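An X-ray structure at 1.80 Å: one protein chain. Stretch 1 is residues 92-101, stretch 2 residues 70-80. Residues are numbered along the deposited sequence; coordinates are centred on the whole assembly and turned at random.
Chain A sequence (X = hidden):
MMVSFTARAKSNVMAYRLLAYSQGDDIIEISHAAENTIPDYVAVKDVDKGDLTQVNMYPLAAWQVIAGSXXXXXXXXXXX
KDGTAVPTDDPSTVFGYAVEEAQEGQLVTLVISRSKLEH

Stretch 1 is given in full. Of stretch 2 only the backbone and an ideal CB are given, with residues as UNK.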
# COMPACT_ATOMS: atom_id res chain seq x y z
N SER A 92 -3.93 10.24 14.39
CA SER A 92 -2.90 9.24 14.64
C SER A 92 -3.44 7.82 14.73
O SER A 92 -2.64 6.88 14.81
CB SER A 92 -2.15 9.58 15.93
OG SER A 92 -3.04 9.63 17.02
N THR A 93 -4.76 7.62 14.75
CA THR A 93 -5.32 6.27 14.83
C THR A 93 -6.14 5.90 13.61
O THR A 93 -6.67 4.78 13.56
CB THR A 93 -6.22 6.13 16.06
OG1 THR A 93 -7.39 6.94 15.89
CG2 THR A 93 -5.46 6.52 17.35
N VAL A 94 -6.25 6.79 12.62
CA VAL A 94 -7.01 6.48 11.42
C VAL A 94 -6.23 5.49 10.56
O VAL A 94 -5.02 5.65 10.35
CB VAL A 94 -7.31 7.76 10.63
CG1 VAL A 94 -7.91 7.40 9.28
CG2 VAL A 94 -8.27 8.63 11.42
N PHE A 95 -6.91 4.46 10.06
CA PHE A 95 -6.31 3.55 9.11
C PHE A 95 -7.09 3.47 7.81
O PHE A 95 -6.66 2.78 6.89
CB PHE A 95 -6.15 2.13 9.70
CG PHE A 95 -7.44 1.34 9.80
CD1 PHE A 95 -7.85 0.49 8.77
CD2 PHE A 95 -8.22 1.40 10.95
CE1 PHE A 95 -9.04 -0.24 8.87
CE2 PHE A 95 -9.41 0.68 11.06
CZ PHE A 95 -9.82 -0.14 10.01
N GLY A 96 -8.21 4.18 7.69
CA GLY A 96 -8.97 4.10 6.46
C GLY A 96 -10.18 5.00 6.55
O GLY A 96 -10.42 5.66 7.56
N TYR A 97 -10.95 5.02 5.46
CA TYR A 97 -12.17 5.80 5.42
C TYR A 97 -13.27 4.98 4.77
O TYR A 97 -13.02 4.15 3.88
CB TYR A 97 -11.98 7.15 4.68
CG TYR A 97 -11.43 7.05 3.28
CD1 TYR A 97 -12.28 6.85 2.19
CD2 TYR A 97 -10.07 7.19 3.03
CE1 TYR A 97 -11.79 6.78 0.90
CE2 TYR A 97 -9.56 7.12 1.73
CZ TYR A 97 -10.43 6.91 0.67
OH TYR A 97 -9.94 6.83 -0.60
N ALA A 98 -14.50 5.22 5.21
CA ALA A 98 -15.63 4.43 4.74
C ALA A 98 -16.11 4.95 3.39
O ALA A 98 -16.23 6.15 3.19
CB ALA A 98 -16.77 4.49 5.76
N VAL A 99 -16.38 4.03 2.47
CA VAL A 99 -17.01 4.38 1.20
C VAL A 99 -18.38 3.76 1.06
O VAL A 99 -19.02 3.92 0.01
CB VAL A 99 -16.13 4.00 -0.01
CG1 VAL A 99 -14.83 4.81 0.04
CG2 VAL A 99 -15.84 2.50 -0.04
N GLU A 100 -18.85 3.05 2.08
CA GLU A 100 -20.23 2.61 2.19
C GLU A 100 -20.74 2.99 3.57
O GLU A 100 -19.97 3.23 4.50
CB GLU A 100 -20.37 1.09 1.96
CG GLU A 100 -19.85 0.59 0.60
CD GLU A 100 -20.60 1.19 -0.59
OE1 GLU A 100 -21.76 1.62 -0.42
OE2 GLU A 100 -20.02 1.24 -1.71
N GLU A 101 -22.06 3.07 3.68
CA GLU A 101 -22.74 3.31 4.94
C GLU A 101 -22.97 1.99 5.65
O GLU A 101 -23.26 0.97 5.01
CB GLU A 101 -24.07 4.01 4.65
CG GLU A 101 -24.92 4.37 5.85
CD GLU A 101 -26.16 5.14 5.44
OE1 GLU A 101 -26.26 5.54 4.26
OE2 GLU A 101 -27.04 5.36 6.30
N UNK A 70 -22.50 3.05 14.21
CA UNK A 70 -23.01 3.54 12.93
C UNK A 70 -21.93 4.32 12.18
O UNK A 70 -21.27 5.20 12.75
CB UNK A 70 -24.24 4.42 13.15
N UNK A 71 -21.73 3.97 10.92
CA UNK A 71 -20.70 4.58 10.09
C UNK A 71 -21.39 5.24 8.90
O UNK A 71 -22.30 4.66 8.29
CB UNK A 71 -19.67 3.55 9.63
N UNK A 72 -21.00 6.48 8.62
CA UNK A 72 -21.50 7.23 7.47
C UNK A 72 -20.44 7.24 6.38
O UNK A 72 -19.24 7.16 6.66
CB UNK A 72 -21.88 8.66 7.87
N UNK A 73 -20.89 7.32 5.13
CA UNK A 73 -19.96 7.38 4.01
C UNK A 73 -19.01 8.55 4.21
O UNK A 73 -19.44 9.67 4.48
CB UNK A 73 -20.71 7.51 2.68
N UNK A 74 -17.71 8.28 4.11
CA UNK A 74 -16.71 9.31 4.28
C UNK A 74 -16.12 9.42 5.67
O UNK A 74 -15.16 10.18 5.85
CB UNK A 74 -17.32 10.66 3.89
N UNK A 75 -16.66 8.70 6.66
CA UNK A 75 -16.09 8.70 8.00
C UNK A 75 -14.66 8.16 7.97
O UNK A 75 -14.38 7.16 7.30
CB UNK A 75 -16.96 7.87 8.95
N UNK A 76 -13.77 8.81 8.71
CA UNK A 76 -12.49 8.20 9.01
C UNK A 76 -12.64 7.17 10.12
O UNK A 76 -13.40 7.37 11.07
CB UNK A 76 -11.47 9.27 9.40
N UNK A 77 -11.89 6.08 10.00
CA UNK A 77 -12.11 4.89 10.80
C UNK A 77 -10.85 4.48 11.56
O UNK A 77 -9.73 4.61 11.05
CB UNK A 77 -12.58 3.74 9.91
N UNK A 78 -11.06 3.94 12.77
CA UNK A 78 -10.05 3.28 13.59
C UNK A 78 -10.65 2.00 14.16
O UNK A 78 -11.82 1.68 13.94
CB UNK A 78 -9.55 4.20 14.71
N UNK A 79 -9.83 1.26 14.91
CA UNK A 79 -10.30 0.04 15.55
C UNK A 79 -11.18 0.36 16.75
O UNK A 79 -10.81 1.17 17.60
CB UNK A 79 -9.12 -0.83 15.98
N UNK A 80 -12.35 -0.27 16.81
CA UNK A 80 -13.23 -0.21 17.97
C UNK A 80 -13.09 -1.42 18.87
O UNK A 80 -12.03 -2.04 18.96
CB UNK A 80 -14.69 -0.08 17.52

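Position 70 lies beyond the end of stretch 1, with nothing of it within 5.5 Å of the ideal CB. Many residues would suit, polar ones readily; the residue is Asp70, which makes no contact here.

At position 71 the CB points sideways, 4.9 Å from Ala98 CB and 5.2 Å from Glu100 O. The small methyl of Ala98 leaves room beside it, so a branched or medium-sized apolar side chain would fit. It is Ile71, whose CG2 packs 3.4 Å from Ala98 CB.

Position 72 turns its CB away from stretch 1, and the nearby carboxylate of Glu101 makes a basic residue plausible, though not obligatory. The residue is Lys72. Its CD comes no nearer than 4.4 Å to Glu101 OE2, so its contact with that side chain is through the aliphatic part.

Position 73 begins the central pair of a type II turn spanning 72 to 75. Its CB points sideways, 4.6 Å from Glu100 C and 4.7 Å from Ala98 O, so a compact apolar group could lie along the backbone of stretch 1. Valine, isoleucine or proline might serve. Val73 does so with chi1 in t, placing CG2 3.5 Å from both Glu100 C and Glu101 N.

Position 74 is the most constrained. With phi/psi of 95/-8, a CB would be jammed against the carbonyl O of the preceding residue, which by itself calls for glycine. Gly74 is found, and its N donates to Ala98 O at 2.8 Å.

Position 75 closes the turn, its N bonding to the O of Lys72 at 3.0 Å. Its own O accepts from Ala98 N at 2.9 Å, whatever the side chain. The CB lies sideways, 4.7 Å from Ala98 CB, and a short acceptor could reach back to the free backbone NH of Lys72; aspartate or asparagine would suit. In Asp75, OD2 takes that bond from Lys72 N at 2.9 Å, bracing the turn.

Position 76 pairs with Tyr97 in an antiparallel, non-hydrogen-bonded bridge, its side chain on the same sheet face as that of Tyr97. The ideal CB is 3.8 Å from Val94 CG2, so a modest apolar or polar residue could fit. Asn76 packs CB against Val94 CG2 at 3.8 Å, while its amide is hydrogen-bonded elsewhere in the structure.

Position 77 projects from the other face, beside Gly96, which has no side chain to fill the space. A sizeable aliphatic group is favoured: Leu77 reaches Ala98 CB with CD1 at 4.0 Å. Its backbone is anchored by N to Gly96 O at 2.9 Å and by O to Phe95 N at 3.0 Å.

At position 78 the ideal CB is a tight 3.2 Å from Thr93 O, an acceptor inviting a short hydroxyl, serine or threonine. Thr78 OG1 donates to it at 2.7 Å.

Position 79 points sideways near the Phe95 ring, where several small residues could sit; Thr79 brings its N to the ring edge, 3.9 Å from Phe95 CE2. Position 80, out of reach, is Gly80.

Stretch 2, residues 70-80: DIKVGDNLTTG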
# COMPACT_ATOMS: atom_id res chain seq x y z
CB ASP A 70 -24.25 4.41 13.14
CG ASP A 70 -25.49 3.60 13.50
OD1 ASP A 70 -25.37 2.38 13.74
OD2 ASP A 70 -26.59 4.20 13.56
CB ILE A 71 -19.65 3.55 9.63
CG1 ILE A 71 -18.77 3.10 10.80
CG2 ILE A 71 -18.79 4.11 8.51
CD1 ILE A 71 -17.89 1.89 10.48
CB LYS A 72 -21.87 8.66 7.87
CG LYS A 72 -22.97 8.74 8.93
CD LYS A 72 -24.14 7.80 8.57
CE LYS A 72 -25.36 8.01 9.48
NZ LYS A 72 -25.16 7.49 10.86
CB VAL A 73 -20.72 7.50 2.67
CG1 VAL A 73 -19.75 7.82 1.53
CG2 VAL A 73 -21.50 6.23 2.39
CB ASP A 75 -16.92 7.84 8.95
CG ASP A 75 -18.16 8.56 9.48
OD1 ASP A 75 -18.29 9.78 9.23
OD2 ASP A 75 -19.00 7.90 10.13
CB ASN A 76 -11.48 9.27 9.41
CG ASN A 76 -11.33 10.32 8.35
OD1 ASN A 76 -10.91 10.02 7.24
ND2 ASN A 76 -11.67 11.57 8.69
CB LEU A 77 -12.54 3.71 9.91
CG LEU A 77 -13.83 3.94 9.14
CD1 LEU A 77 -14.16 2.71 8.29
CD2 LEU A 77 -15.00 4.24 10.09
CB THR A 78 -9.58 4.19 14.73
OG1 THR A 78 -8.41 3.63 15.35
CG2 THR A 78 -10.68 4.32 15.78
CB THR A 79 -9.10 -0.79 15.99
OG1 THR A 79 -8.23 -1.00 14.88
CG2 THR A 79 -9.55 -2.14 16.53
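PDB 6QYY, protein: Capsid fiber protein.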